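Local structure of Moesin/ezrin/radixin homolog 2 (Drosophila melanogaster, 7EDR) at residues 16-21 with 27-32; 43-48 with 102-107; 68-73 with 79-84. The protein probably acts as a FERM-domain scaffold at the cell cortex, linking membrane-associated proteins and, as the fly Merlin, feeding into growth-restraining Hippo signalling. All blocks are in the same frame, centred on the assembly; numbering follows the deposited sequence.

Contact 1: 16-21 with 27-32; sequences LEFKLE and QDLFDL
The helix that sets Leu-29 and Leu-32 against Phe-18 and Leu-20 carries a polar clasp one turn long: Gln-27 NE2 donates to Asp-31 OD1 at 2.8 Å. The acceptor lies in the amide plane of Gln-27, while the amide approaches from above the carboxylate plane. This bond stays within the helix, and the join to strand 15-20 is wholly apolar. Leu-32, its CG anti to the backbone N (chi1 -177°), lays CD2 over one face of the Phe-18 ring, 3.7 Å from the centroid and 28° off the normal, a CH-pi contact shifted toward the rim. Leu-32 CD2 also meets Leu-20 CD2 at 3.6 Å. Leu-20 sends its other branch across Leu-29 at about a right angle, Leu-20 CD1 to Leu-29 CG at 3.8 Å. Leu-29 reaches further, to Val-7 and Val-9 of strand 5-10 and to Phe-81. The segment axes approach to 10.6 Å and run in roughly opposite senses, 146° between their directions, the spacing of a helix laid on a sheet through one layer of side chains. Strand and helix are thus joined within the ubiquitin-like lobe by shape and hydrophobic burial, without a directional polar bond.

Contact 2: 43-48 with 102-107; sequences WYFGLQ and QHLFFL
Phe-105 turns its ring edge toward the face of Tyr-44, with centroids 5.3 Å apart and planes at 84°, a T-shaped pair. The far end of the phenylalanine does the touching: Phe-105 CZ lies 3.7 Å from Tyr-44 CB, which sits near the plane of the Phe-105 ring. Phe-105 also meets Phe-45, but obliquely, with planes at 59°, and the nearest atoms are Phe-45 CZ and Phe-105 CE2 at 3.8 Å. With CG anti to the carbonyl carbon (chi1 -68°), Phe-45 carries the end of its ring to that meeting. Leu-104 approaches the same ring obliquely, its CB 4.1 Å from Phe-45 CE2. The three rings form an aromatic cluster, and the four touching residues are all buried.

One shell out, Trp-43 holds the opposite face of Tyr-44: Trp-43 CD1 lies 3.6 Å above the plane, over the ring centre, so the phenol is clamped between an indole and the edge of Phe-105. Trp-43 itself packs on an apolar side chain of another protein chain. Phe-45 is backed by Phe-83, their planes almost parallel. The backbone of Tyr-44 is bonded to Lys-86 and Phe-87, just past the end of strand 78-85, which helps to place Tyr-44 there. Phe-105 also touches Ala-85 of strand 78-85, and Leu-104 touches Ile-37 of helix 26-37, so both reach into the first lobe. On the helical side, Phe-105 rests on Leu-195, and His-103 ND1 is hydrogen-bonded to Glu-191 OE2, tying helix 99-114 to helix 187-198.

Strand 45-50 is part of the ubiquitin-like sheet and helix 99-114 part of the helical lobe, so this cluster is an interlobe contact, as in the cloverleaf arrangement of FERM domains.

Contact 3: 68-73 with 79-84; sequences QRVELH and YVFSFY
Leu-72 and Tyr-79 supply the CH-pi part of this contact. Leu-72 CD2 sits 3.7 Å from the centroid of the Tyr-79 ring and 6° off its normal, squarely over the face, while the second branch, CD1, reaches the phenol end, 3.6 Å from Tyr-79 CZ. With its CG anti to the carbonyl carbon (chi1 -75°), Leu-72 puts one methyl over the ring and the other by the hydroxyl end.

The remaining bridging contacts are aliphatic. Val-70 CG1 meets Tyr-79 CD2 obliquely at 3.6 Å; Val-70 CG2 lies at the edge of that ring, in plane, and also meets Phe-81 CZ at 4.0 Å. One valine thus wedges between two aromatic residues two positions apart on the same side of strand 78-85.

No polar bond joins the two segments; those of Glu-71 stay inside 68-73. Glu-71 OE2 accepts two backbone N-H groups on its anti side, both somewhat out of the carboxylate plane: Leu-72 N at 2.8 Å, markedly bent, and His-73 N at 2.9 Å, almost straight (173°). These bonds probably help to hold the loop where Leu-72 faces Tyr-79. Backbone bonds of Arg-69 to Thr-52 and of Glu-71 to Val-50 hold the loop beside strand 45-50, and Tyr-79 also packs on Leu-5 and Val-7.

The loop therefore meets the strand through apolar burial, centred on the Tyr-79 ring, while its polar bonds lie inside the loop or toward strand 45-50.

All three contacts reach the same five-stranded mixed sheet of the ubiquitin-like lobe. Contact 1 lies at an outermost strand, 15-20, and helix 26-37; contacts 2 and 3 involve the neighbouring strands 45-50 and 78-85, joined by probable backbone bonds such as Gln-48 N to Ser-82 O. Centres of contacts 1 and 3 are about 12 Å apart, and each is about 17 Å from that of contact 2. Along the chain contact 1 closes first, and contact 3 is nested in the loop that contact 2 closes. Phe-30 touches both Phe-83 and the backbone of Phe-45 and Gly-46, so the three contacts share the packing between helix 26-37 and the sheet, which contact 2 extends to the helical lobe.

Contact 1: 16-21 with 27-32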
loop_
_atom_site.group_PDB
_atom_site.type_symbol
_atom_site.label_atom_id
_atom_site.label_comp_id
_atom_site.label_asym_id
_atom_site.label_seq_id
_atom_site.Cartn_x
_atom_site.Cartn_y
_atom_site.Cartn_z
ATOM N N LEU C 16 -23.221 0.078 28.037
ATOM C CA LEU C 16 -24.246 0.044 27.013
ATOM C C LEU C 16 -25.289 -0.989 27.414
ATOM O O LEU C 16 -24.942 -2.077 27.889
ATOM C CB LEU C 16 -23.630 -0.295 25.652
ATOM C CG LEU C 16 -22.416 0.577 25.319
ATOM C CD1 LEU C 16 -21.687 0.118 24.049
ATOM C CD2 LEU C 16 -22.864 2.034 25.184
ATOM N N GLU C 17 -26.565 -0.644 27.250
ATOM C CA GLU C 17 -27.658 -1.563 27.556
ATOM C C GLU C 17 -28.527 -1.733 26.318
ATOM O O GLU C 17 -29.021 -0.748 25.756
ATOM C CB GLU C 17 -28.481 -1.079 28.754
ATOM C CG GLU C 17 -27.667 -0.965 30.053
ATOM C CD GLU C 17 -28.535 -0.905 31.310
ATOM O OE1 GLU C 17 -29.275 -1.885 31.567
ATOM O OE2 GLU C 17 -28.473 0.113 32.042
ATOM N N PHE C 18 -28.685 -2.983 25.888
ATOM C CA PHE C 18 -29.487 -3.351 24.732
ATOM C C PHE C 18 -30.481 -4.428 25.144
ATOM O O PHE C 18 -30.289 -5.145 26.129
ATOM C CB PHE C 18 -28.644 -3.916 23.563
ATOM C CG PHE C 18 -27.377 -3.174 23.303
ATOM C CD1 PHE C 18 -27.373 -2.036 22.502
ATOM C CD2 PHE C 18 -26.178 -3.617 23.845
ATOM C CE1 PHE C 18 -26.182 -1.349 22.231
ATOM C CE2 PHE C 18 -24.993 -2.931 23.600
ATOM C CZ PHE C 18 -24.996 -1.790 22.784
ATOM N N LYS C 19 -31.541 -4.545 24.354
ATOM C CA LYS C 19 -32.396 -5.717 24.352
ATOM C C LYS C 19 -32.243 -6.385 22.999
ATOM O O LYS C 19 -32.361 -5.728 21.961
ATOM C CB LYS C 19 -33.857 -5.350 24.621
ATOM C CG LYS C 19 -34.188 -5.133 26.100
ATOM C CD LYS C 19 -34.709 -6.413 26.754
ATOM C CE LYS C 19 -35.916 -6.137 27.657
ATOM N NZ LYS C 19 -36.493 -7.401 28.222
ATOM N N LEU C 20 -31.956 -7.672 23.005
ATOM C CA LEU C 20 -31.826 -8.412 21.761
ATOM C C LEU C 20 -32.996 -9.375 21.576
ATOM O O LEU C 20 -33.656 -9.781 22.536
ATOM C CB LEU C 20 -30.498 -9.173 21.730
ATOM C CG LEU C 20 -29.301 -8.259 21.982
ATOM C CD1 LEU C 20 -28.020 -9.060 21.957
ATOM C CD2 LEU C 20 -29.273 -7.157 20.941
ATOM N N GLU C 21 -33.242 -9.732 20.309
ATOM C CA GLU C 21 -34.114 -10.843 19.965
ATOM C C GLU C 21 -33.732 -12.083 20.784
ATOM O O GLU C 21 -32.600 -12.186 21.259
ATOM C CB GLU C 21 -34.013 -11.103 18.461
ATOM C CG GLU C 21 -35.111 -11.960 17.898
ATOM C CD GLU C 21 -34.677 -13.422 17.911
ATOM O OE1 GLU C 21 -35.560 -14.333 17.914
ATOM O OE2 GLU C 21 -33.463 -13.692 17.935
ATOM N N GLN C 27 -22.322 -12.264 16.638
ATOM C CA GLN C 27 -22.012 -11.242 15.648
ATOM C C GLN C 27 -22.968 -10.070 15.755
ATOM O O GLN C 27 -22.579 -8.917 15.511
ATOM C CB GLN C 27 -22.070 -11.809 14.232
ATOM C CG GLN C 27 -21.429 -10.860 13.212
ATOM C CD GLN C 27 -19.934 -10.719 13.441
ATOM O OE1 GLN C 27 -19.209 -11.720 13.504
ATOM N NE2 GLN C 27 -19.467 -9.482 13.600
ATOM N N ASP C 28 -24.234 -10.355 16.097
ATOM C CA ASP C 28 -25.253 -9.313 16.193
ATOM C C ASP C 28 -24.936 -8.349 17.326
ATOM O O ASP C 28 -24.979 -7.126 17.146
ATOM C CB ASP C 28 -26.634 -9.936 16.407
ATOM C CG ASP C 28 -27.123 -10.743 15.225
ATOM O OD1 ASP C 28 -26.796 -10.395 14.068
ATOM O OD2 ASP C 28 -27.876 -11.716 15.470
ATOM N N LEU C 29 -24.636 -8.886 18.509
ATOM C CA LEU C 29 -24.233 -8.036 19.622
ATOM C C LEU C 29 -22.970 -7.271 19.263
ATOM O O LEU C 29 -22.924 -6.043 19.382
ATOM C CB LEU C 29 -24.021 -8.884 20.881
ATOM C CG LEU C 29 -24.271 -8.321 22.283
ATOM C CD1 LEU C 29 -23.501 -9.116 23.309
ATOM C CD2 LEU C 29 -23.924 -6.863 22.414
ATOM N N PHE C 30 -21.950 -7.990 18.781
ATOM C CA PHE C 30 -20.673 -7.386 18.410
ATOM C C PHE C 30 -20.850 -6.228 17.426
ATOM O O PHE C 30 -20.274 -5.153 17.619
ATOM C CB PHE C 30 -19.747 -8.463 17.834
ATOM C CG PHE C 30 -18.289 -8.044 17.744
ATOM C CD1 PHE C 30 -17.520 -7.875 18.893
ATOM C CD2 PHE C 30 -17.685 -7.843 16.516
ATOM C CE1 PHE C 30 -16.185 -7.497 18.814
ATOM C CE2 PHE C 30 -16.352 -7.469 16.441
ATOM C CZ PHE C 30 -15.606 -7.298 17.602
ATOM N N ASP C 31 -21.651 -6.416 16.371
ATOM C CA ASP C 31 -21.871 -5.317 15.424
ATOM C C ASP C 31 -22.635 -4.173 16.082
ATOM O O ASP C 31 -22.350 -2.993 15.841
ATOM C CB ASP C 31 -22.628 -5.805 14.185
ATOM C CG ASP C 31 -21.840 -6.823 13.363
ATOM O OD1 ASP C 31 -20.599 -6.897 13.502
ATOM O OD2 ASP C 31 -22.463 -7.544 12.554
ATOM N N LEU C 32 -23.610 -4.510 16.920
ATOM C CA LEU C 32 -24.364 -3.490 17.634
ATOM C C LEU C 32 -23.442 -2.619 18.474
ATOM O O LEU C 32 -23.522 -1.386 18.431
ATOM C CB LEU C 32 -25.417 -4.170 18.503
ATOM C CG LEU C 32 -26.382 -3.301 19.289
ATOM C CD1 LEU C 32 -27.078 -2.313 18.361
ATOM C CD2 LEU C 32 -27.375 -4.226 19.964
#

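Contact 2: 43-48 with 102-107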
loop_
_atom_site.group_PDB
_atom_site.type_symbol
_atom_site.label_atom_id
_atom_site.label_comp_id
_atom_site.label_asym_id
_atom_site.label_seq_id
_atom_site.Cartn_x
_atom_site.Cartn_y
_atom_site.Cartn_z
ATOM N N TRP C 43 -11.116 -5.691 14.856
ATOM C CA TRP C 43 -10.383 -6.952 14.913
ATOM C C TRP C 43 -9.626 -7.150 16.229
ATOM O O TRP C 43 -9.360 -8.299 16.611
ATOM C CB TRP C 43 -9.421 -7.038 13.727
ATOM C CG TRP C 43 -8.897 -5.722 13.241
ATOM C CD1 TRP C 43 -7.836 -5.026 13.742
ATOM C CD2 TRP C 43 -9.392 -4.959 12.136
ATOM N NE1 TRP C 43 -7.646 -3.872 13.022
ATOM C CE2 TRP C 43 -8.588 -3.806 12.030
ATOM C CE3 TRP C 43 -10.428 -5.147 11.216
ATOM C CZ2 TRP C 43 -8.794 -2.836 11.046
ATOM C CZ3 TRP C 43 -10.641 -4.174 10.240
ATOM C CH2 TRP C 43 -9.826 -3.033 10.167
ATOM N N TYR C 44 -9.285 -6.075 16.935
ATOM C CA TYR C 44 -8.592 -6.227 18.205
ATOM C C TYR C 44 -9.513 -6.691 19.333
ATOM O O TYR C 44 -9.014 -7.134 20.380
ATOM C CB TYR C 44 -7.934 -4.902 18.612
ATOM C CG TYR C 44 -6.987 -4.289 17.588
ATOM C CD1 TYR C 44 -5.766 -4.893 17.283
ATOM C CD2 TYR C 44 -7.299 -3.090 16.950
ATOM C CE1 TYR C 44 -4.902 -4.335 16.363
ATOM C CE2 TYR C 44 -6.439 -2.519 16.032
ATOM C CZ TYR C 44 -5.235 -3.148 15.736
ATOM O OH TYR C 44 -4.352 -2.588 14.817
ATOM N N PHE C 45 -10.834 -6.610 19.155
ATOM C CA PHE C 45 -11.735 -6.544 20.298
ATOM C C PHE C 45 -12.611 -7.786 20.400
ATOM O O PHE C 45 -12.762 -8.555 19.443
ATOM C CB PHE C 45 -12.591 -5.270 20.231
ATOM C CG PHE C 45 -11.793 -3.992 20.430
ATOM C CD1 PHE C 45 -11.270 -3.309 19.345
ATOM C CD2 PHE C 45 -11.542 -3.501 21.702
ATOM C CE1 PHE C 45 -10.526 -2.156 19.520
ATOM C CE2 PHE C 45 -10.798 -2.356 21.890
ATOM C CZ PHE C 45 -10.291 -1.678 20.794
ATOM N N GLY C 46 -13.180 -7.981 21.590
ATOM C CA GLY C 46 -14.044 -9.118 21.863
ATOM C C GLY C 46 -14.936 -8.872 23.065
ATOM O O GLY C 46 -14.754 -7.922 23.833
ATOM N N LEU C 47 -15.923 -9.753 23.223
ATOM C CA LEU C 47 -16.884 -9.675 24.318
ATOM C C LEU C 47 -16.567 -10.787 25.306
ATOM O O LEU C 47 -16.697 -11.974 24.979
ATOM C CB LEU C 47 -18.317 -9.776 23.800
ATOM C CG LEU C 47 -18.760 -8.552 23.001
ATOM C CD1 LEU C 47 -19.857 -8.902 22.003
ATOM C CD2 LEU C 47 -19.219 -7.442 23.932
ATOM N N GLN C 48 -16.149 -10.401 26.510
ATOM C CA GLN C 48 -15.739 -11.352 27.531
ATOM C C GLN C 48 -16.830 -11.502 28.585
ATOM O O GLN C 48 -17.580 -10.559 28.870
ATOM C CB GLN C 48 -14.425 -10.911 28.173
ATOM C CG GLN C 48 -13.790 -11.963 29.034
ATOM C CD GLN C 48 -12.437 -11.538 29.574
ATOM O OE1 GLN C 48 -12.362 -10.757 30.515
ATOM N NE2 GLN C 48 -11.368 -12.056 28.991
ATOM N N GLN C 102 -7.675 4.164 19.780
ATOM C CA GLN C 102 -6.576 4.617 20.637
ATOM C C GLN C 102 -7.055 4.847 22.054
ATOM O O GLN C 102 -6.398 4.447 23.013
ATOM C CB GLN C 102 -5.962 5.907 20.102
ATOM C CG GLN C 102 -5.534 5.795 18.675
ATOM C CD GLN C 102 -5.322 7.133 18.001
ATOM O OE1 GLN C 102 -5.320 8.181 18.657
ATOM N NE2 GLN C 102 -5.138 7.104 16.675
ATOM N N HIS C 103 -8.214 5.472 22.197
ATOM C CA HIS C 103 -8.746 5.760 23.517
ATOM C C HIS C 103 -9.035 4.481 24.293
ATOM O O HIS C 103 -8.681 4.368 25.471
ATOM C CB HIS C 103 -10.014 6.594 23.366
ATOM C CG HIS C 103 -10.588 7.035 24.666
ATOM N ND1 HIS C 103 -9.931 7.909 25.506
ATOM C CD2 HIS C 103 -11.747 6.706 25.283
ATOM C CE1 HIS C 103 -10.667 8.103 26.585
ATOM N NE2 HIS C 103 -11.773 7.385 26.473
ATOM N N LEU C 104 -9.684 3.506 23.646
ATOM C CA LEU C 104 -10.022 2.259 24.329
ATOM C C LEU C 104 -8.768 1.472 24.722
ATOM O O LEU C 104 -8.740 0.835 25.782
ATOM C CB LEU C 104 -10.954 1.421 23.449
ATOM C CG LEU C 104 -12.399 1.918 23.280
ATOM C CD1 LEU C 104 -13.228 0.915 22.503
ATOM C CD2 LEU C 104 -13.059 2.174 24.619
ATOM N N PHE C 105 -7.709 1.515 23.899
ATOM C CA PHE C 105 -6.448 0.886 24.301
ATOM C C PHE C 105 -5.790 1.656 25.442
ATOM O O PHE C 105 -5.248 1.047 26.379
ATOM C CB PHE C 105 -5.478 0.781 23.120
ATOM C CG PHE C 105 -5.607 -0.484 22.330
ATOM C CD1 PHE C 105 -4.977 -1.660 22.752
ATOM C CD2 PHE C 105 -6.348 -0.511 21.155
ATOM C CE1 PHE C 105 -5.097 -2.839 22.024
ATOM C CE2 PHE C 105 -6.468 -1.702 20.417
ATOM C CZ PHE C 105 -5.838 -2.857 20.851
ATOM N N PHE C 106 -5.823 2.991 25.378
ATOM C CA PHE C 106 -5.228 3.800 26.430
ATOM C C PHE C 106 -5.829 3.460 27.787
ATOM O O PHE C 106 -5.099 3.284 28.770
ATOM C CB PHE C 106 -5.402 5.290 26.134
ATOM C CG PHE C 106 -5.154 6.176 27.342
ATOM C CD1 PHE C 106 -3.862 6.422 27.786
ATOM C CD2 PHE C 106 -6.217 6.735 28.051
ATOM C CE1 PHE C 106 -3.628 7.216 28.930
ATOM C CE2 PHE C 106 -5.986 7.524 29.173
ATOM C CZ PHE C 106 -4.684 7.765 29.607
ATOM N N LEU C 107 -7.163 3.350 27.858
ATOM C CA LEU C 107 -7.805 3.127 29.151
ATOM C C LEU C 107 -7.548 1.715 29.661
ATOM O O LEU C 107 -7.307 1.519 30.857
ATOM C CB LEU C 107 -9.306 3.392 29.068
ATOM C CG LEU C 107 -9.739 4.849 28.888
ATOM C CD1 LEU C 107 -11.227 4.922 28.678
ATOM C CD2 LEU C 107 -9.319 5.655 30.099
#

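Contact 3: 68-73 with 79-84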
loop_
_atom_site.group_PDB
_atom_site.type_symbol
_atom_site.label_atom_id
_atom_site.label_comp_id
_atom_site.label_asym_id
_atom_site.label_seq_id
_atom_site.Cartn_x
_atom_site.Cartn_y
_atom_site.Cartn_z
ATOM N N GLN C 68 -24.536 -19.957 24.752
ATOM C CA GLN C 68 -23.110 -19.886 25.053
ATOM C C GLN C 68 -22.850 -19.864 26.555
ATOM O O GLN C 68 -21.819 -19.355 27.007
ATOM C CB GLN C 68 -22.470 -18.680 24.359
ATOM C CG GLN C 68 -22.621 -18.716 22.825
ATOM C CD GLN C 68 -21.772 -17.679 22.105
ATOM O OE1 GLN C 68 -20.584 -17.525 22.386
ATOM N NE2 GLN C 68 -22.380 -16.961 21.164
ATOM N N ARG C 69 -23.779 -20.431 27.329
ATOM C CA ARG C 69 -23.586 -20.659 28.761
ATOM C C ARG C 69 -23.185 -19.382 29.498
ATOM O O ARG C 69 -22.339 -19.399 30.393
ATOM C CB ARG C 69 -22.555 -21.759 29.010
ATOM C CG ARG C 69 -23.046 -23.168 28.738
ATOM C CD ARG C 69 -21.900 -24.025 28.216
ATOM N NE ARG C 69 -22.005 -24.302 26.780
ATOM C CZ ARG C 69 -20.986 -24.278 25.920
ATOM N NH1 ARG C 69 -19.760 -23.953 26.329
ATOM N NH2 ARG C 69 -21.201 -24.564 24.639
ATOM N N VAL C 70 -23.799 -18.262 29.127
ATOM C CA VAL C 70 -23.607 -17.043 29.903
ATOM C C VAL C 70 -24.284 -17.202 31.256
ATOM O O VAL C 70 -25.452 -17.610 31.336
ATOM C CB VAL C 70 -24.157 -15.827 29.148
ATOM C CG1 VAL C 70 -24.031 -14.589 30.017
ATOM C CG2 VAL C 70 -23.414 -15.642 27.838
ATOM N N GLU C 71 -23.558 -16.890 32.329
ATOM C CA GLU C 71 -24.142 -16.950 33.665
ATOM C C GLU C 71 -25.153 -15.818 33.865
ATOM O O GLU C 71 -24.897 -14.663 33.516
ATOM C CB GLU C 71 -23.042 -16.892 34.730
ATOM C CG GLU C 71 -23.544 -16.719 36.172
ATOM C CD GLU C 71 -24.390 -17.890 36.654
ATOM O OE1 GLU C 71 -23.802 -18.899 37.095
ATOM O OE2 GLU C 71 -25.641 -17.798 36.595
ATOM N N LEU C 72 -26.311 -16.156 34.444
ATOM C CA LEU C 72 -27.457 -15.253 34.487
ATOM C C LEU C 72 -28.100 -15.061 35.861
ATOM O O LEU C 72 -28.866 -14.101 36.022
ATOM C CB LEU C 72 -28.541 -15.738 33.516
ATOM C CG LEU C 72 -28.222 -15.482 32.052
ATOM C CD1 LEU C 72 -29.183 -16.230 31.150
ATOM C CD2 LEU C 72 -28.288 -13.983 31.777
ATOM N N HIS C 73 -27.828 -15.923 36.849
ATOM C CA HIS C 73 -28.556 -15.855 38.118
ATOM C C HIS C 73 -28.006 -14.771 39.035
ATOM O O HIS C 73 -28.778 -14.047 39.679
ATOM C CB HIS C 73 -28.519 -17.213 38.819
ATOM C CG HIS C 73 -29.295 -18.274 38.106
ATOM N ND1 HIS C 73 -30.303 -17.980 37.211
ATOM C CD2 HIS C 73 -29.207 -19.625 38.146
ATOM C CE1 HIS C 73 -30.807 -19.105 36.734
ATOM N NE2 HIS C 73 -30.160 -20.118 37.285
ATOM N N TYR C 79 -27.551 -10.505 30.536
ATOM C CA TYR C 79 -26.290 -10.933 29.937
ATOM C C TYR C 79 -25.263 -9.813 30.071
ATOM O O TYR C 79 -25.437 -8.736 29.489
ATOM C CB TYR C 79 -26.497 -11.305 28.472
ATOM C CG TYR C 79 -27.410 -12.483 28.284
ATOM C CD1 TYR C 79 -28.798 -12.342 28.390
ATOM C CD2 TYR C 79 -26.898 -13.747 28.005
ATOM C CE1 TYR C 79 -29.648 -13.436 28.226
ATOM C CE2 TYR C 79 -27.743 -14.852 27.832
ATOM C CZ TYR C 79 -29.114 -14.686 27.945
ATOM O OH TYR C 79 -29.945 -15.770 27.778
ATOM N N VAL C 80 -24.199 -10.059 30.839
ATOM C CA VAL C 80 -23.214 -9.038 31.193
ATOM C C VAL C 80 -21.879 -9.361 30.526
ATOM O O VAL C 80 -21.256 -10.398 30.809
ATOM C CB VAL C 80 -23.050 -8.919 32.712
ATOM C CG1 VAL C 80 -21.979 -7.879 33.052
ATOM C CG2 VAL C 80 -24.381 -8.561 33.345
ATOM N N PHE C 81 -21.428 -8.457 29.663
ATOM C CA PHE C 81 -20.185 -8.624 28.935
ATOM C C PHE C 81 -19.257 -7.443 29.184
ATOM O O PHE C 81 -19.701 -6.304 29.383
ATOM C CB PHE C 81 -20.448 -8.745 27.433
ATOM C CG PHE C 81 -21.376 -9.864 27.062
ATOM C CD1 PHE C 81 -20.903 -11.163 26.956
ATOM C CD2 PHE C 81 -22.719 -9.618 26.810
ATOM C CE1 PHE C 81 -21.751 -12.202 26.604
ATOM C CE2 PHE C 81 -23.574 -10.650 26.451
ATOM C CZ PHE C 81 -23.087 -11.947 26.344
ATOM N N SER C 82 -17.960 -7.726 29.147
ATOM C CA SER C 82 -16.934 -6.695 29.048
ATOM C C SER C 82 -16.409 -6.620 27.615
ATOM O O SER C 82 -16.100 -7.653 27.005
ATOM C CB SER C 82 -15.787 -6.989 30.009
ATOM O OG SER C 82 -16.277 -7.130 31.317
ATOM N N PHE C 83 -16.297 -5.403 27.089
ATOM C CA PHE C 83 -15.708 -5.153 25.776
ATOM C C PHE C 83 -14.239 -4.779 25.966
ATOM O O PHE C 83 -13.933 -3.696 26.481
ATOM C CB PHE C 83 -16.471 -4.043 25.061
ATOM C CG PHE C 83 -16.134 -3.907 23.609
ATOM C CD1 PHE C 83 -16.636 -4.806 22.681
ATOM C CD2 PHE C 83 -15.342 -2.859 23.160
ATOM C CE1 PHE C 83 -16.346 -4.666 21.337
ATOM C CE2 PHE C 83 -15.045 -2.715 21.808
ATOM C CZ PHE C 83 -15.542 -3.609 20.900
ATOM N N TYR C 84 -13.339 -5.677 25.552
ATOM C CA TYR C 84 -11.897 -5.568 25.790
ATOM C C TYR C 84 -11.123 -5.743 24.492
ATOM O O TYR C 84 -11.552 -6.466 23.589
ATOM C CB TYR C 84 -11.336 -6.659 26.738
ATOM C CG TYR C 84 -11.695 -6.575 28.182
ATOM C CD1 TYR C 84 -11.639 -5.367 28.865
ATOM C CD2 TYR C 84 -12.065 -7.722 28.889
ATOM C CE1 TYR C 84 -11.966 -5.288 30.229
ATOM C CE2 TYR C 84 -12.390 -7.660 30.249
ATOM C CZ TYR C 84 -12.341 -6.434 30.914
ATOM O OH TYR C 84 -12.662 -6.351 32.257
#